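Local coordinates for SusD superfamily protein (Bacteroides fragilis, PDB 3L22) that probably binds glycans at the outer membrane, as other SusD-family lipoproteins do for sugar uptake, and binds zinc ions, at residues V95-L99 against A120-R124; D114-E119 against N181-D186; V195-A201 against S249-P254. All blocks are in the same frame, centred on the assembly; numbering follows the deposited sequence.

Contact 1: V95-L99 against A120-R124; sequences VNTFL and AKFVR
Val-95, with its chi1 at t, lies over the start of the opposing turn: CG1 comes within 3.3 Å of Ala-120 O and 3.8 Å of Arg-124 CB, while CG2 meets Val-123 CG1 at 4.0 Å. Both segments are helical and run antiparallel, with an axis angle of 161° (signed -161°) and a closest approach of 9.7 Å. The nearest CA pair is Val-95 and Ala-120, 5.8 Å apart. The small Ala-120 leaves room for larger neighbours, so its CB touches Phe-98 CD2 at 3.5 Å and Leu-99 CD2 at 4.0 Å. Arg-124, extended through chi1 and chi2 (t, t) and bent at chi3 (p), donates from NH1 to Asn-96 OD1 (2.9 Å, 163°), which lies near the guanidinium plane; Val-95 CG1 and Leu-99 CD1 lie over one face, with Leu-99 CD1 3.6 Å from Arg-124 NH1. Arg-124 NH2 also forms a salt bridge with Asp-178. This is the packing of an antiparallel helical hairpin, in keeping with the TPR-like helical half of SusD proteins. The pair joins helix 79-103 to helix 113-131; helix 18-33 packs against Phe-98, Ala-120 and Val-123, and helix 168-178 against Lys-121 and Arg-124.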
loop_
_atom_site.group_PDB
_atom_site.type_symbol
_atom_site.label_atom_id
_atom_site.label_comp_id
_atom_site.label_asym_id
_atom_site.label_seq_id
_atom_site.Cartn_x
_atom_site.Cartn_y
_atom_site.Cartn_z
ATOM N N VAL A 95 15.570 10.465 3.058
ATOM C CA VAL A 95 15.789 9.684 4.288
ATOM C C VAL A 95 17.300 9.447 4.522
ATOM O O VAL A 95 17.798 9.667 5.601
ATOM C CB VAL A 95 15.036 8.329 4.287
ATOM C CG1 VAL A 95 15.556 7.406 5.459
ATOM C CG2 VAL A 95 13.509 8.539 4.344
ATOM N N ASN A 96 18.027 9.055 3.488
ATOM C CA ASN A 96 19.468 8.776 3.607
ATOM C C ASN A 96 20.196 10.036 4.145
ATOM O O ASN A 96 21.024 9.942 5.062
ATOM C CB ASN A 96 20.068 8.383 2.252
ATOM C CG ASN A 96 19.460 7.088 1.672
ATOM O OD1 ASN A 96 18.778 6.373 2.373
ATOM N ND2 ASN A 96 19.700 6.813 0.376
ATOM N N THR A 97 19.844 11.193 3.583
ATOM C CA THR A 97 20.397 12.485 3.996
ATOM C C THR A 97 19.983 12.891 5.395
ATOM O O THR A 97 20.829 13.288 6.183
ATOM C CB THR A 97 20.023 13.569 2.997
ATOM O OG1 THR A 97 20.373 13.066 1.712
ATOM C CG2 THR A 97 20.783 14.899 3.291
ATOM N N PHE A 98 18.705 12.747 5.709
ATOM C CA PHE A 98 18.220 12.977 7.060
ATOM C C PHE A 98 19.012 12.151 8.070
ATOM O O PHE A 98 19.478 12.712 9.055
ATOM C CB PHE A 98 16.732 12.643 7.178
ATOM C CG PHE A 98 16.171 12.747 8.579
ATOM C CD1 PHE A 98 15.740 13.961 9.076
ATOM C CD2 PHE A 98 15.994 11.619 9.359
ATOM C CE1 PHE A 98 15.204 14.068 10.350
ATOM C CE2 PHE A 98 15.444 11.703 10.631
ATOM C CZ PHE A 98 15.052 12.926 11.132
ATOM N N LEU A 99 19.161 10.841 7.827
ATOM C CA LEU A 99 19.883 9.986 8.777
ATOM C C LEU A 99 21.328 10.422 8.949
ATOM O O LEU A 99 21.838 10.387 10.049
ATOM C CB LEU A 99 19.836 8.499 8.390
ATOM C CG LEU A 99 18.457 7.818 8.443
ATOM C CD1 LEU A 99 18.515 6.432 7.758
ATOM C CD2 LEU A 99 17.949 7.714 9.884
ATOM N N ALA A 120 12.302 7.537 10.292
ATOM C CA ALA A 120 12.880 7.794 8.977
ATOM C C ALA A 120 13.139 6.459 8.239
ATOM O O ALA A 120 12.870 6.337 7.052
ATOM C CB ALA A 120 14.153 8.612 9.117
ATOM N N LYS A 121 13.658 5.464 8.955
ATOM C CA LYS A 121 13.856 4.137 8.381
ATOM C C LYS A 121 12.557 3.481 7.896
ATOM O O LYS A 121 12.536 2.833 6.851
ATOM C CB LYS A 121 14.623 3.233 9.353
ATOM C CG LYS A 121 16.113 3.617 9.489
ATOM C CD LYS A 121 16.838 2.556 10.329
ATOM C CE LYS A 121 18.281 2.946 10.536
ATOM N NZ LYS A 121 18.982 1.910 11.344
ATOM N N PHE A 122 11.466 3.681 8.632
ATOM C CA PHE A 122 10.153 3.200 8.219
ATOM C C PHE A 122 9.755 3.794 6.845
ATOM O O PHE A 122 9.311 3.064 5.981
ATOM C CB PHE A 122 9.081 3.535 9.254
ATOM C CG PHE A 122 7.703 3.240 8.789
ATOM C CD1 PHE A 122 7.173 1.946 8.929
ATOM C CD2 PHE A 122 6.942 4.210 8.135
ATOM C CE1 PHE A 122 5.911 1.647 8.480
ATOM C CE2 PHE A 122 5.674 3.904 7.666
ATOM C CZ PHE A 122 5.169 2.592 7.842
ATOM N N VAL A 123 9.928 5.106 6.669
ATOM C CA VAL A 123 9.619 5.769 5.410
ATOM C C VAL A 123 10.468 5.185 4.253
ATOM O O VAL A 123 9.921 4.860 3.208
ATOM C CB VAL A 123 9.758 7.282 5.526
ATOM C CG1 VAL A 123 9.567 7.970 4.187
ATOM C CG2 VAL A 123 8.736 7.819 6.549
ATOM N N ARG A 124 11.766 4.954 4.484
ATOM C CA ARG A 124 12.605 4.325 3.455
ATOM C C ARG A 124 12.135 2.905 3.163
ATOM O O ARG A 124 12.048 2.510 2.001
ATOM C CB ARG A 124 14.047 4.322 3.889
ATOM C CG ARG A 124 15.007 3.751 2.858
ATOM C CD ARG A 124 16.445 4.105 3.241
ATOM N NE ARG A 124 16.873 3.418 4.442
ATOM C CZ ARG A 124 18.019 3.684 5.085
ATOM N NH1 ARG A 124 18.890 4.608 4.636
ATOM N NH2 ARG A 124 18.340 2.957 6.139
#

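Contact 2: D114-E119 against N181-D186; sequences DRYVQE and NISALD. With ZN (zinc ion), chain G; ZN (zinc ion), chain B; ZN (zinc ion), chain E.
Three zinc ions border this contact, each held by a different carboxylate: Asp-114 OD1 (2.3 Å from its zinc), Glu-119 OE2 (2.1 Å) and Asp-186 OD1 (2.0 Å). His-197 completes the protein ligands of the Glu-119 ion, and Glu-188 shares that of Asp-186. Segment 114-119 is helical; 181-186 is a loop with a type I turn from Ile-182 to Leu-185. The CA atoms of Arg-115 and Ala-184 lie 4.8 Å apart. Gln-118 (chi1 m, chi2 t) reaches into the turn, where its OE1 accepts from Ala-184 N (2.9 Å). Helix 113-131 belongs to the TPR-like helical part of the SusD fold, and the loop following helix 168-178 is thereby pinned to it by side-chain-to-backbone bonds. Arg-115 NE donates to Ala-184 O (3.0 Å, 175°), and Asp-186 CA lies over its guanidinium face. Leu-185 CD2 packs on Glu-119 CG at 3.4 Å. Water 4 bridges Glu-119 OE2 (2.7 Å) and Asp-186 N (2.8 Å), while Glu-119 OE1 bonds Tyr-29.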
loop_
_atom_site.group_PDB
_atom_site.type_symbol
_atom_site.label_atom_id
_atom_site.label_comp_id
_atom_site.label_asym_id
_atom_site.label_seq_id
_atom_site.Cartn_x
_atom_site.Cartn_y
_atom_site.Cartn_z
ATOM N N ASP A 114 16.337 8.165 18.855
ATOM C CA ASP A 114 15.996 6.852 18.314
ATOM C C ASP A 114 14.658 6.822 17.597
ATOM O O ASP A 114 14.525 6.178 16.563
ATOM C CB ASP A 114 15.977 5.783 19.415
ATOM C CG ASP A 114 17.356 5.526 20.000
ATOM O OD1 ASP A 114 18.390 5.735 19.266
ATOM O OD2 ASP A 114 17.387 5.119 21.196
ATOM N N ARG A 115 13.673 7.526 18.131
ATOM C CA ARG A 115 12.416 7.627 17.454
ATOM C C ARG A 115 12.567 8.258 16.082
ATOM O O ARG A 115 11.932 7.803 15.133
ATOM C CB ARG A 115 11.428 8.422 18.262
ATOM C CG ARG A 115 10.072 8.540 17.549
ATOM C CD ARG A 115 8.972 9.143 18.419
ATOM N NE ARG A 115 8.620 8.261 19.526
ATOM C CZ ARG A 115 7.660 8.503 20.412
ATOM N NH1 ARG A 115 6.870 9.590 20.309
ATOM N NH2 ARG A 115 7.462 7.628 21.393
ATOM N N TYR A 116 13.331 9.336 15.989
ATOM C CA TYR A 116 13.519 10.009 14.691
ATOM C C TYR A 116 14.184 9.080 13.660
ATOM O O TYR A 116 13.756 9.006 12.497
ATOM C CB TYR A 116 14.369 11.274 14.839
ATOM C CG TYR A 116 13.820 12.401 15.694
ATOM C CD1 TYR A 116 12.454 12.650 15.828
ATOM C CD2 TYR A 116 14.697 13.249 16.360
ATOM C CE1 TYR A 116 12.009 13.733 16.621
ATOM C CE2 TYR A 116 14.261 14.295 17.153
ATOM C CZ TYR A 116 12.928 14.540 17.268
ATOM O OH TYR A 116 12.568 15.607 18.048
ATOM N N VAL A 117 15.205 8.337 14.107
ATOM C CA VAL A 117 15.873 7.370 13.239
ATOM C C VAL A 117 14.898 6.306 12.786
ATOM O O VAL A 117 14.821 5.970 11.628
ATOM C CB VAL A 117 17.061 6.662 13.957
ATOM C CG1 VAL A 117 17.600 5.441 13.142
ATOM C CG2 VAL A 117 18.211 7.662 14.239
ATOM N N GLN A 118 14.164 5.747 13.716
ATOM C CA GLN A 118 13.324 4.590 13.404
ATOM C C GLN A 118 12.131 5.014 12.513
ATOM O O GLN A 118 11.704 4.280 11.620
ATOM C CB GLN A 118 12.898 3.921 14.720
ATOM C CG GLN A 118 14.082 3.233 15.419
ATOM C CD GLN A 118 13.740 2.688 16.796
ATOM O OE1 GLN A 118 12.566 2.581 17.145
ATOM N NE2 GLN A 118 14.772 2.391 17.611
ATOM N N GLU A 119 11.643 6.233 12.709
ATOM C CA GLU A 119 10.601 6.773 11.826
ATOM C C GLU A 119 11.108 6.975 10.410
ATOM O O GLU A 119 10.427 6.605 9.446
ATOM C CB GLU A 119 10.020 8.104 12.334
ATOM C CG GLU A 119 9.043 7.873 13.478
ATOM C CD GLU A 119 8.242 9.137 13.837
ATOM O OE1 GLU A 119 8.026 10.048 12.971
ATOM O OE2 GLU A 119 7.840 9.198 15.013
ATOM N N ASN A 181 14.671 -2.524 14.514
ATOM C CA ASN A 181 14.581 -1.886 15.819
ATOM C C ASN A 181 13.468 -0.847 15.801
ATOM O O ASN A 181 13.545 0.152 15.129
ATOM C CB ASN A 181 15.897 -1.269 16.268
ATOM C CG ASN A 181 15.899 -0.976 17.782
ATOM O OD1 ASN A 181 14.861 -1.078 18.456
ATOM N ND2 ASN A 181 17.053 -0.637 18.304
ATOM N N ILE A 182 12.408 -1.147 16.541
ATOM C CA ILE A 182 11.217 -0.315 16.569
ATOM C C ILE A 182 10.809 0.133 17.951
ATOM O O ILE A 182 9.776 0.778 18.111
ATOM C CB ILE A 182 10.023 -1.001 15.842
ATOM C CG1 ILE A 182 9.617 -2.321 16.496
ATOM C CG2 ILE A 182 10.320 -1.182 14.360
ATOM C CD1 ILE A 182 8.356 -2.840 15.894
ATOM N N SER A 183 11.628 -0.131 18.957
ATOM C CA SER A 183 11.188 0.071 20.338
ATOM C C SER A 183 11.136 1.529 20.740
ATOM O O SER A 183 10.556 1.813 21.755
ATOM C CB SER A 183 12.107 -0.676 21.307
ATOM O OG SER A 183 13.457 -0.300 21.063
ATOM N N ALA A 184 11.680 2.454 19.947
ATOM C CA ALA A 184 11.550 3.869 20.257
ATOM C C ALA A 184 10.369 4.477 19.516
ATOM O O ALA A 184 10.036 5.632 19.779
ATOM C CB ALA A 184 12.821 4.624 19.948
ATOM N N LEU A 185 9.732 3.731 18.607
ATOM C CA LEU A 185 8.573 4.271 17.936
ATOM C C LEU A 185 7.394 4.454 18.889
ATOM O O LEU A 185 7.229 3.728 19.848
ATOM C CB LEU A 185 8.160 3.437 16.733
ATOM C CG LEU A 185 9.133 3.410 15.558
ATOM C CD1 LEU A 185 8.585 2.361 14.544
ATOM C CD2 LEU A 185 9.369 4.814 14.898
ATOM N N ASP A 186 6.565 5.442 18.573
ATOM C CA ASP A 186 5.337 5.754 19.341
ATOM C C ASP A 186 4.293 4.623 19.233
ATOM O O ASP A 186 4.396 3.752 18.361
ATOM C CB ASP A 186 4.751 7.051 18.771
ATOM C CG ASP A 186 3.619 7.615 19.603
ATOM O OD1 ASP A 186 3.794 7.627 20.836
ATOM O OD2 ASP A 186 2.571 8.019 19.004
HETATM ZN ZN ZN G . 20.058 5.777 20.847
HETATM ZN ZN ZN B . 6.832 10.969 15.365
HETATM ZN ZN ZN E . 3.115 9.040 22.092
HETATM O O HOH W 1 19.695 3.712 22.124
HETATM O O HOH W 2 7.539 4.601 22.471
HETATM O O HOH W 3 15.167 1.577 20.232
HETATM O O HOH W 4 6.988 7.032 16.313
HETATM O O HOH W 5 5.632 10.270 16.733
HETATM O O HOH W 6 8.280 12.397 16.336
HETATM O O HOH W 7 21.267 5.877 19.479
HETATM O O HOH W 8 19.528 7.811 22.135
#

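Contact 3: V195-A201 against S249-P254; sequences VTHATQA and SIFSLP. With ZN (zinc ion), chain B.
Val-195, near the end of helix 192-196, lies beside the bend in 249-254, its CA 4.6 Å from that of Phe-251. Its carbonyl makes the direct link between the backbones: Ser-252 N donates to Val-195 O (3.0 Å, 158°), and Phe-251 CA adds a CA-H...O contact to Val-195 O at 3.3 Å. Val-195 CG2 approaches Ser-249 O at 3.6 Å. Thr-196 sets its CG2 3.7 Å from Pro-254 CG, and water 9 bridges Thr-196 O (2.8 Å) to Ser-252 O (3.0 Å). At His-197 the chain leaves helical geometry (phi/psi -107/154). Its CA-to-CB bond points away from 249-254, and ND1 binds zinc at 2.0 Å, a site shared with Glu-119; NE2 is held by Asn-26. The His-197 carbonyl instead lies at the edge of the Phe-251 ring, with O 3.9 Å from Phe-251 CD1. Ala-198 continues the extended link to Thr-199, the N-cap of helix 200-213, whose OG1 (chi1 p) accepts from Ala-202 N. Water 10 sits within the corner, 2.8 Å from His-197 O, 2.9 Å from Thr-199 OG1 and 2.7 Å from Ile-250 O. In the first turn of the helix, Ala-201 CB packs on Ile-250 CG2 at 3.8 Å. Ile-250 and Phe-251 both face Phe-325 in a classic beta bulge, which accommodates the corner in the strand. The helix-to-helix connection thus covers strand 249-253, which pairs antiparallel with strand 322-326, while Phe-122 of helix 113-131 meets the Phe-251 ring edge-to-face.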
loop_
_atom_site.group_PDB
_atom_site.type_symbol
_atom_site.label_atom_id
_atom_site.label_comp_id
_atom_site.label_asym_id
_atom_site.label_seq_id
_atom_site.Cartn_x
_atom_site.Cartn_y
_atom_site.Cartn_z
ATOM N N VAL A 195 -1.554 8.360 13.979
ATOM C CA VAL A 195 -1.972 7.843 12.672
ATOM C C VAL A 195 -1.070 8.350 11.561
ATOM O O VAL A 195 -0.893 7.651 10.580
ATOM C CB VAL A 195 -3.455 8.176 12.404
ATOM C CG1 VAL A 195 -3.884 7.794 10.946
ATOM C CG2 VAL A 195 -4.335 7.496 13.493
ATOM N N THR A 196 -0.469 9.533 11.715
ATOM C CA THR A 196 0.274 10.156 10.627
ATOM C C THR A 196 1.799 10.066 10.776
ATOM O O THR A 196 2.505 10.378 9.820
ATOM C CB THR A 196 -0.123 11.617 10.449
ATOM O OG1 THR A 196 0.335 12.367 11.579
ATOM C CG2 THR A 196 -1.687 11.721 10.305
ATOM N N HIS A 197 2.305 9.635 11.937
ATOM C CA HIS A 197 3.703 9.187 12.084
ATOM C C HIS A 197 3.684 7.685 12.234
ATOM O O HIS A 197 2.687 7.127 12.702
ATOM C CB HIS A 197 4.389 9.790 13.333
ATOM C CG HIS A 197 4.732 11.240 13.210
ATOM N ND1 HIS A 197 5.641 11.864 14.038
ATOM C CD2 HIS A 197 4.286 12.194 12.359
ATOM C CE1 HIS A 197 5.755 13.134 13.697
ATOM N NE2 HIS A 197 4.941 13.363 12.679
ATOM N N ALA A 198 4.786 7.041 11.853
ATOM C CA ALA A 198 4.972 5.616 12.050
ATOM C C ALA A 198 5.026 5.228 13.523
ATOM O O ALA A 198 5.855 5.738 14.288
ATOM C CB ALA A 198 6.266 5.116 11.343
ATOM N N THR A 199 4.115 4.345 13.904
ATOM C CA THR A 199 4.091 3.716 15.207
ATOM C C THR A 199 4.718 2.328 15.127
ATOM O O THR A 199 4.997 1.824 14.033
ATOM C CB THR A 199 2.652 3.558 15.685
ATOM O OG1 THR A 199 1.874 2.884 14.667
ATOM C CG2 THR A 199 2.045 4.934 16.052
ATOM N N GLN A 200 4.910 1.699 16.281
ATOM C CA GLN A 200 5.301 0.310 16.314
ATOM C C GLN A 200 4.304 -0.536 15.534
ATOM O O GLN A 200 4.710 -1.399 14.737
ATOM C CB GLN A 200 5.433 -0.184 17.759
ATOM C CG GLN A 200 6.579 0.532 18.478
ATOM C CD GLN A 200 6.882 -0.041 19.833
ATOM O OE1 GLN A 200 6.697 -1.250 20.050
ATOM N NE2 GLN A 200 7.315 0.821 20.773
ATOM N N ALA A 201 3.003 -0.273 15.704
ATOM C CA ALA A 201 1.959 -0.976 14.904
ATOM C C ALA A 201 2.138 -0.829 13.397
ATOM O O ALA A 201 1.983 -1.800 12.664
ATOM C CB ALA A 201 0.557 -0.493 15.306
ATOM N N SER A 249 -7.636 3.125 12.583
ATOM C CA SER A 249 -6.604 3.664 11.711
ATOM C C SER A 249 -5.235 3.460 12.308
ATOM O O SER A 249 -4.965 3.930 13.407
ATOM C CB SER A 249 -6.847 5.168 11.503
ATOM O OG SER A 249 -8.147 5.398 11.012
ATOM N N ILE A 250 -4.367 2.760 11.593
ATOM C CA ILE A 250 -3.012 2.527 12.068
ATOM C C ILE A 250 -2.089 3.562 11.468
ATOM O O ILE A 250 -1.374 4.265 12.193
ATOM C CB ILE A 250 -2.533 1.087 11.764
ATOM C CG1 ILE A 250 -3.452 0.062 12.462
ATOM C CG2 ILE A 250 -1.060 0.949 12.207
ATOM C CD1 ILE A 250 -3.394 -1.366 11.932
ATOM N N PHE A 251 -2.051 3.644 10.146
ATOM C CA PHE A 251 -1.162 4.603 9.474
ATOM C C PHE A 251 -1.822 5.119 8.191
ATOM O O PHE A 251 -2.313 4.308 7.380
ATOM C CB PHE A 251 0.207 3.953 9.160
ATOM C CG PHE A 251 1.174 4.880 8.481
ATOM C CD1 PHE A 251 1.698 5.971 9.163
ATOM C CD2 PHE A 251 1.556 4.680 7.146
ATOM C CE1 PHE A 251 2.546 6.882 8.520
ATOM C CE2 PHE A 251 2.430 5.565 6.502
ATOM C CZ PHE A 251 2.916 6.662 7.179
ATOM N N SER A 252 -1.804 6.443 8.019
ATOM C CA SER A 252 -2.382 7.137 6.870
ATOM C C SER A 252 -1.541 8.320 6.490
ATOM O O SER A 252 -0.714 8.815 7.287
ATOM C CB SER A 252 -3.788 7.685 7.186
ATOM O OG SER A 252 -4.671 6.681 7.616
ATOM N N LEU A 253 -1.750 8.779 5.262
ATOM C CA LEU A 253 -1.092 9.992 4.743
ATOM C C LEU A 253 -2.130 11.118 4.790
ATOM O O LEU A 253 -3.165 11.040 4.078
ATOM C CB LEU A 253 -0.590 9.789 3.315
ATOM C CG LEU A 253 0.122 8.463 3.033
ATOM C CD1 LEU A 253 0.558 8.399 1.524
ATOM C CD2 LEU A 253 1.292 8.339 3.955
ATOM N N PRO A 254 -1.899 12.119 5.650
ATOM C CA PRO A 254 -2.888 13.183 5.837
ATOM C C PRO A 254 -2.758 14.230 4.763
ATOM O O PRO A 254 -1.681 14.352 4.156
ATOM C CB PRO A 254 -2.498 13.769 7.196
ATOM C CG PRO A 254 -0.988 13.604 7.212
ATOM C CD PRO A 254 -0.719 12.311 6.522
HETATM ZN ZN ZN B . 6.832 10.969 15.365
HETATM O O HOH W 9 1.890 10.194 7.062
HETATM O O HOH W 10 1.284 4.682 12.534
HETATM O O HOH W 5 5.632 10.270 16.733
HETATM O O HOH W 6 8.280 12.397 16.336
#

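Contacts 1 and 2 share helix 113-131 and their centres are 11 Å apart; Phe-98 CE2 packs on Tyr-116 O at 3.7 Å where they meet. Contact 3 lies about 13 Å from contact 2 and 16 Å from contact 1, centre to centre. Phe-122 connects contacts 1 and 3: its CA-to-CB bond points away from 95-99, and its CD2 reaches Ala-198 CB at 3.4 Å. Between contacts 2 and 3 the tie is partly metal, since Glu-119 and His-197 bind one zinc together with waters 5 and 6, and partly backbone, Asp-186 O lying 3.0 Å from Gln-200 N in a probable hydrogen bond. The metal site therefore joins helix 113-131 to the 195-201 connection.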